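Local coordinates for protein putative enoyl-CoA hydratase/isomerase (Mycobacterium abscessus, PDB 3RSI) that probably acts as a hydro-lyase of lipid metabolism, as a trimeric member of the crotonase-like enoyl-CoA hydratase/isomerase family, at residues R15-V20 with D51-R55; A8-L12 with S34-Q40; G94-S98 with G147-R153. All blocks are in the same frame, centred on the assembly; numbering follows the deposited sequence.

Contact 1: residues R15-V20 with D51-R55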
# COMPACT_ATOMS: atom_id res chain seq x y z
N ARG B 15 -12.27 -0.83 -32.30
CA ARG B 15 -13.11 -1.86 -31.67
C ARG B 15 -12.73 -3.23 -32.22
O ARG B 15 -12.76 -3.43 -33.43
CB ARG B 15 -14.58 -1.54 -31.97
CG ARG B 15 -15.57 -2.49 -31.38
CD ARG B 15 -15.83 -2.26 -29.91
NE ARG B 15 -16.95 -3.09 -29.45
CZ ARG B 15 -18.21 -2.68 -29.33
NH1 ARG B 15 -18.56 -1.43 -29.62
NH2 ARG B 15 -19.14 -3.52 -28.90
N ASP B 16 -12.34 -4.15 -31.33
CA ASP B 16 -12.07 -5.56 -31.67
C ASP B 16 -13.01 -6.47 -30.85
O ASP B 16 -12.63 -6.96 -29.77
CB ASP B 16 -10.60 -5.91 -31.37
CG ASP B 16 -10.24 -7.37 -31.72
OD1 ASP B 16 -10.84 -7.93 -32.66
OD2 ASP B 16 -9.35 -7.96 -31.05
N GLY B 17 -14.22 -6.68 -31.34
CA GLY B 17 -15.21 -7.43 -30.59
C GLY B 17 -15.53 -6.74 -29.28
O GLY B 17 -15.81 -5.55 -29.27
N PRO B 18 -15.47 -7.46 -28.15
CA PRO B 18 -15.77 -6.83 -26.86
C PRO B 18 -14.68 -5.91 -26.27
O PRO B 18 -14.88 -5.34 -25.21
CB PRO B 18 -15.98 -8.03 -25.93
CG PRO B 18 -15.09 -9.10 -26.52
CD PRO B 18 -15.13 -8.89 -28.00
N VAL B 19 -13.55 -5.78 -26.96
CA VAL B 19 -12.42 -4.93 -26.52
C VAL B 19 -12.32 -3.64 -27.36
O VAL B 19 -12.50 -3.66 -28.58
CB VAL B 19 -11.10 -5.73 -26.59
CG1 VAL B 19 -9.88 -4.92 -26.07
CG2 VAL B 19 -11.23 -7.05 -25.83
N VAL B 20 -12.05 -2.51 -26.71
CA VAL B 20 -11.73 -1.26 -27.40
C VAL B 20 -10.28 -0.94 -27.06
O VAL B 20 -9.88 -1.09 -25.90
CB VAL B 20 -12.65 -0.05 -26.99
CG1 VAL B 20 -12.90 -0.02 -25.51
CG2 VAL B 20 -12.03 1.29 -27.41
N ASP B 51 -21.94 1.30 -23.93
CA ASP B 51 -22.10 0.11 -24.75
C ASP B 51 -21.83 -1.16 -23.94
O ASP B 51 -20.67 -1.51 -23.68
CB ASP B 51 -21.19 0.21 -25.97
CG ASP B 51 -21.46 -0.88 -27.00
OD1 ASP B 51 -22.11 -1.89 -26.65
OD2 ASP B 51 -20.99 -0.72 -28.14
N ASP B 52 -22.91 -1.86 -23.57
CA ASP B 52 -22.83 -3.10 -22.80
C ASP B 52 -21.93 -4.18 -23.44
O ASP B 52 -21.35 -5.00 -22.73
CB ASP B 52 -24.23 -3.69 -22.59
CG ASP B 52 -25.03 -2.98 -21.51
OD1 ASP B 52 -24.49 -2.13 -20.77
OD2 ASP B 52 -26.24 -3.29 -21.41
N GLY B 53 -21.83 -4.17 -24.76
CA GLY B 53 -20.96 -5.09 -25.52
C GLY B 53 -19.47 -4.82 -25.38
O GLY B 53 -18.63 -5.66 -25.74
N ILE B 54 -19.11 -3.64 -24.88
CA ILE B 54 -17.70 -3.38 -24.56
C ILE B 54 -17.43 -3.91 -23.16
O ILE B 54 -18.01 -3.42 -22.19
CB ILE B 54 -17.36 -1.88 -24.65
CG1 ILE B 54 -17.62 -1.36 -26.07
CG2 ILE B 54 -15.89 -1.66 -24.27
CD1 ILE B 54 -17.23 0.10 -26.28
N ARG B 55 -16.56 -4.92 -23.06
CA ARG B 55 -16.23 -5.55 -21.76
C ARG B 55 -14.86 -5.16 -21.17
O ARG B 55 -14.60 -5.39 -19.99
CB ARG B 55 -16.35 -7.06 -21.89
CG ARG B 55 -17.80 -7.57 -22.12
CD ARG B 55 -17.85 -9.10 -22.05
NE ARG B 55 -19.14 -9.66 -22.41
CZ ARG B 55 -19.48 -10.95 -22.27
NH1 ARG B 55 -18.61 -11.85 -21.78
NH2 ARG B 55 -20.70 -11.36 -22.62

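Contact 2: residues A8-L12 with S34-Q40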
# COMPACT_ATOMS: atom_id res chain seq x y z
N ALA B 8 -4.84 9.80 -38.25
CA ALA B 8 -4.30 11.14 -37.88
C ALA B 8 -4.90 11.68 -36.58
O ALA B 8 -4.27 12.52 -35.91
CB ALA B 8 -4.52 12.14 -39.01
N ARG B 9 -6.11 11.22 -36.22
CA ARG B 9 -6.79 11.66 -34.98
C ARG B 9 -5.85 11.53 -33.77
O ARG B 9 -5.00 10.66 -33.75
CB ARG B 9 -8.06 10.83 -34.74
CG ARG B 9 -9.25 11.65 -34.27
CD ARG B 9 -10.54 10.82 -34.22
NE ARG B 9 -10.61 10.09 -32.96
CZ ARG B 9 -11.50 10.30 -31.97
NH1 ARG B 9 -11.41 9.57 -30.87
NH2 ARG B 9 -12.47 11.21 -32.08
N GLU B 10 -6.00 12.41 -32.77
CA GLU B 10 -5.06 12.42 -31.63
C GLU B 10 -5.31 11.28 -30.65
O GLU B 10 -4.39 10.86 -29.92
CB GLU B 10 -5.07 13.77 -30.92
CG GLU B 10 -4.50 14.89 -31.77
CD GLU B 10 -4.66 16.23 -31.12
OE1 GLU B 10 -4.11 16.40 -30.02
OE2 GLU B 10 -5.33 17.10 -31.70
N LEU B 11 -6.55 10.79 -30.63
CA LEU B 11 -6.84 9.53 -29.95
C LEU B 11 -7.50 8.57 -30.93
O LEU B 11 -8.64 8.79 -31.37
CB LEU B 11 -7.73 9.78 -28.74
CG LEU B 11 -7.99 8.61 -27.80
CD1 LEU B 11 -6.75 8.32 -26.96
CD2 LEU B 11 -9.21 8.91 -26.88
N LEU B 12 -6.77 7.51 -31.29
CA LEU B 12 -7.32 6.46 -32.12
C LEU B 12 -8.22 5.53 -31.30
O LEU B 12 -7.88 5.16 -30.18
CB LEU B 12 -6.22 5.64 -32.80
CG LEU B 12 -5.23 6.43 -33.66
CD1 LEU B 12 -4.11 5.50 -34.14
CD2 LEU B 12 -5.95 7.09 -34.83
N SER B 34 -3.23 16.72 -25.16
CA SER B 34 -3.64 18.04 -25.63
C SER B 34 -5.10 18.22 -25.27
O SER B 34 -5.78 17.25 -24.94
CB SER B 34 -3.48 18.14 -27.14
OG SER B 34 -4.31 17.17 -27.78
N THR B 35 -5.60 19.46 -25.34
CA THR B 35 -7.00 19.73 -25.04
C THR B 35 -7.87 18.85 -25.93
O THR B 35 -8.84 18.26 -25.48
CB THR B 35 -7.34 21.20 -25.27
OG1 THR B 35 -7.00 21.55 -26.61
CG2 THR B 35 -6.56 22.09 -24.30
N ASN B 36 -7.49 18.76 -27.20
CA ASN B 36 -8.15 17.90 -28.17
C ASN B 36 -8.24 16.43 -27.78
O ASN B 36 -9.32 15.83 -27.85
CB ASN B 36 -7.38 17.98 -29.49
CG ASN B 36 -8.27 18.01 -30.67
OD1 ASN B 36 -9.22 17.24 -30.76
ND2 ASN B 36 -7.95 18.90 -31.63
N MET B 37 -7.10 15.85 -27.44
CA MET B 37 -7.01 14.47 -26.99
C MET B 37 -7.87 14.27 -25.75
O MET B 37 -8.54 13.26 -25.61
CB MET B 37 -5.55 14.08 -26.69
CG MET B 37 -5.36 12.57 -26.57
SD MET B 37 -3.77 12.05 -25.99
CE MET B 37 -2.75 12.70 -27.32
N VAL B 38 -7.84 15.24 -24.84
CA VAL B 38 -8.61 15.10 -23.61
C VAL B 38 -10.11 15.12 -23.91
O VAL B 38 -10.85 14.31 -23.35
CB VAL B 38 -8.23 16.14 -22.53
CG1 VAL B 38 -9.18 16.06 -21.33
CG2 VAL B 38 -6.78 15.93 -22.07
N SER B 39 -10.58 16.00 -24.80
CA SER B 39 -11.98 15.94 -25.27
C SER B 39 -12.32 14.59 -25.90
O SER B 39 -13.41 14.03 -25.65
CB SER B 39 -12.29 17.05 -26.28
OG SER B 39 -12.05 18.31 -25.68
N GLN B 40 -11.40 14.06 -26.70
CA GLN B 40 -11.62 12.77 -27.35
C GLN B 40 -11.63 11.65 -26.30
O GLN B 40 -12.39 10.69 -26.45
CB GLN B 40 -10.57 12.53 -28.43
CG GLN B 40 -10.74 13.45 -29.67
CD GLN B 40 -9.59 13.38 -30.66
OE1 GLN B 40 -8.61 12.65 -30.44
NE2 GLN B 40 -9.69 14.14 -31.76
O HOH W 1 -13.10 9.71 -28.78
O HOH W 2 -7.83 14.85 -33.64

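Contact 3: residues G94-S98 with G147-R153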
# COMPACT_ATOMS: atom_id res chain seq x y z
N GLY B 94 8.54 17.18 18.22
CA GLY B 94 9.88 16.59 18.06
C GLY B 94 9.87 15.21 17.40
O GLY B 94 10.69 14.92 16.51
N LEU B 95 8.94 14.37 17.85
CA LEU B 95 8.73 13.02 17.31
C LEU B 95 8.04 13.00 15.96
O LEU B 95 7.83 11.91 15.40
CB LEU B 95 7.90 12.18 18.30
CG LEU B 95 8.52 11.89 19.67
CD1 LEU B 95 7.59 11.05 20.53
CD2 LEU B 95 9.86 11.18 19.51
N LEU B 96 7.68 14.17 15.44
CA LEU B 96 6.82 14.28 14.24
C LEU B 96 5.54 13.43 14.37
O LEU B 96 5.04 12.85 13.38
CB LEU B 96 7.62 13.90 12.99
CG LEU B 96 8.77 14.86 12.66
CD1 LEU B 96 9.50 14.39 11.43
CD2 LEU B 96 8.26 16.30 12.48
N LEU B 97 5.03 13.35 15.60
CA LEU B 97 3.81 12.62 15.86
C LEU B 97 2.60 13.53 15.59
O LEU B 97 1.67 13.16 14.89
CB LEU B 97 3.81 12.14 17.31
CG LEU B 97 2.72 11.15 17.71
CD1 LEU B 97 2.55 10.09 16.64
CD2 LEU B 97 3.03 10.53 19.09
N SER B 98 2.62 14.73 16.15
CA SER B 98 1.58 15.71 15.89
C SER B 98 2.02 16.79 14.91
O SER B 98 1.30 17.75 14.69
CB SER B 98 1.16 16.38 17.19
OG SER B 98 2.23 17.14 17.73
N GLY B 147 3.66 3.27 19.96
CA GLY B 147 2.56 4.22 19.97
C GLY B 147 2.96 5.64 19.57
O GLY B 147 2.24 6.59 19.86
N ALA B 148 4.09 5.78 18.90
CA ALA B 148 4.48 7.06 18.31
C ALA B 148 4.11 7.10 16.82
O ALA B 148 4.91 7.51 15.97
CB ALA B 148 5.97 7.33 18.54
N GLY B 149 2.90 6.64 16.51
CA GLY B 149 2.36 6.71 15.16
C GLY B 149 2.41 5.45 14.32
O GLY B 149 1.74 5.39 13.28
N SER B 150 3.20 4.45 14.74
CA SER B 150 3.45 3.25 13.90
C SER B 150 2.21 2.41 13.67
O SER B 150 2.03 1.84 12.58
CB SER B 150 4.56 2.37 14.49
OG SER B 150 5.82 3.04 14.48
N MET B 151 1.35 2.34 14.68
CA MET B 151 0.16 1.50 14.58
C MET B 151 -0.87 2.11 13.63
O MET B 151 -1.53 1.40 12.91
CB MET B 151 -0.41 1.20 15.96
CG MET B 151 0.58 0.36 16.80
SD MET B 151 0.04 -0.06 18.46
CE MET B 151 0.28 1.50 19.28
N VAL B 152 -0.95 3.44 13.60
CA VAL B 152 -1.73 4.18 12.59
C VAL B 152 -1.08 4.06 11.19
O VAL B 152 -1.75 3.70 10.22
CB VAL B 152 -1.81 5.67 12.97
CG1 VAL B 152 -2.38 6.53 11.83
CG2 VAL B 152 -2.65 5.85 14.26
N ARG B 153 0.23 4.32 11.12
CA ARG B 153 0.90 4.64 9.86
C ARG B 153 1.50 3.48 9.09
O ARG B 153 1.46 3.50 7.87
CB ARG B 153 2.02 5.65 10.09
CG ARG B 153 1.53 7.01 10.47
CD ARG B 153 2.61 7.76 11.19
NE ARG B 153 2.22 9.12 11.48
CZ ARG B 153 2.92 9.94 12.25
NH1 ARG B 153 4.03 9.51 12.84
NH2 ARG B 153 2.50 11.19 12.46

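Contact 1: residues R15-V20 with D51-R55
Arg15 reaches from the end of its strand to Asp51 and forms a salt bridge, NH1 donating to OD2 over 2.9 Å. The bond is somewhat bent: OD2 is met from above the carboxylate plane, and the guanidinium and carboxylate planes stand 73° apart. NE of the same guanidinium donates to Gly17 O of its own hairpin turn, 2.7 Å away and close to the guanidinium plane. With CG anti to the backbone N (chi1 -179°) and a bend at chi2, the chain folds back over the turn, and CG1 of Ile54 packs against the centre of one guanidinium face, 3.6 Å from CZ. Asp51 divides its oxygens: OD2 serves Arg15, while OD1 accepts from Gly53 N in an Asx turn. Backbone groups complete the junction. Pro18 O, in the type II' turn from Asp16 to Val19, accepts from Arg55 N at 2.8 Å, and weaker CA-H...O contacts flank this bond, from Pro18 CA to Gly53 O and from Ile54 CA to Pro18 O. Apart from the polar groups, Val20 CG1 meets Ile54 CG2 at 3.6 Å. The polar end of Arg55 turns to another chain: NH1 donates to Val205 O of the second subunit, and Ile54 O accepts from Lys103 NZ of that subunit. The contact thus ties the hairpin joining strands 11-16 and 19-24 to the loop between helix 35-50 and strand 56-61, with Val20 and Ile54 resting on Ile48 of the helix and Val20 continuing into backbone pairing with strand 56-61.

Contact 2: residues A8-L12 with S34-Q40
Glu10 and Gln40 carry most of this strand-to-helix contact, in which residues leading into strand 11-16 of this crotonase-like fold pack on the N-terminal turns of helix 35-50. Gln40 OE1 takes a hydrogen bond from Leu11 N (2.8 Å), nearly in line with its own C=O. The amide also lies stacked over one face of the Arg9 guanidinium, the two planes only 10° apart and the chains running past each other in opposite directions. Toward the start of the helix, Glu10 OE1 lies against Ser34 OG at a doubtfully short 2.4 Å, and OE2 sits 3.1 Å from Asn36 CB. The Met37 methyl CE lies 3.6 Å from Glu10 O, and Leu11 CB approaches Met37 CG.

The next shell fixes these groups. Ser34 is the N-cap, its OG accepting from Met37 N at 3.1 Å, which places the hydroxyl beside the glutamate. Arg9, bent at chi3 (84°), grips Leu11 O side-on with NE and NH1, which holds its guanidinium against the glutamine. Farther out, Arg9 O accepts from Asn25, while Leu11 packs on Met24, Phe41 and Ala44. Two waters bridge the segments: one accepts from both Glu10 N and Gln40 NE2, and the other accepts from Arg9 NH1 and donates to Gln40 O, 2.6 Å away.

Contact 3: residues G94-S98 with G147-R153
Leu97 and Arg153 bring together the Schellman motif that closes helix 88-94, with Leu96 at positive phi, and the loop that leads through Gly147 and Ala148 to the N-cap of helix 150-157 in this crotonase-like domain. The apolar part rests on the Leu97 side chain. Its CG lies anti to the backbone N (chi1 -170°), which carries the two methyl groups over the backbone of the opposite loop: CD1 stands 3.4 Å from Ala148 C and 3.5 Å from Gly149 N, while CD2 lies 3.8 Å from Ala148 CA. The leucine therefore packs chiefly on peptide atoms. Gly149, the N-cap residue at positive phi, presents no side chain toward Leu97 CD1 or toward the arginine that passes beside it.

Contacts with other subunits surround this core. Arg153 NH2 forms a salt bridge with Glu227 of the third subunit, placing this guanidinium where two subunits meet, and Leu97 packs on Arg231 of that same subunit. Gly94 O, for its part, accepts from Trp45 NE1 of the second subunit.

The polar interactions within the chain also centre on Arg153. Extended from CG to NE, its chain runs from the first turn of the helix and sets NH2 beside the carbonyl of Leu96. The hydrogen bond from Arg153 NH2 to Leu96 O, 3.2 Å long, lies in the carbonyl plane and on a lone pair of the oxygen, with an N-H...O angle of 146°; the acceptor is tilted from the guanidinium plane. Leu96 O also accepts from Gln123 NE2, so the carbonyl just beyond the helix has two donors. At the base of the same arginine, the start of helix 150-157 is secured by the backbone bond from Arg153 N to Gly149 O, 2.8 Å long.

Overall arrangement
Contacts 1 and 2 share strand 11-16 and lie along the same helix: contact 2 uses the first turns of helix 35-50, contact 1 the loop just after its last turn, their centres about 20 Å apart. Contact 3 lies across the chain's centre, with its nearest atoms about 33 Å from either. All three are partly buried, combining buried residues with more accessible ones, though none of the touching residues in contact 3 is exposed. Their chemistry differs accordingly. Contact 1 joins a salt bridge and turn backbone to an apolar pair; contact 2 relies on an N-cap, a stacked amide and bridging waters; contact 3 joins leucine packing to an arginine shared with the third subunit. Every contact also touches the second subunit.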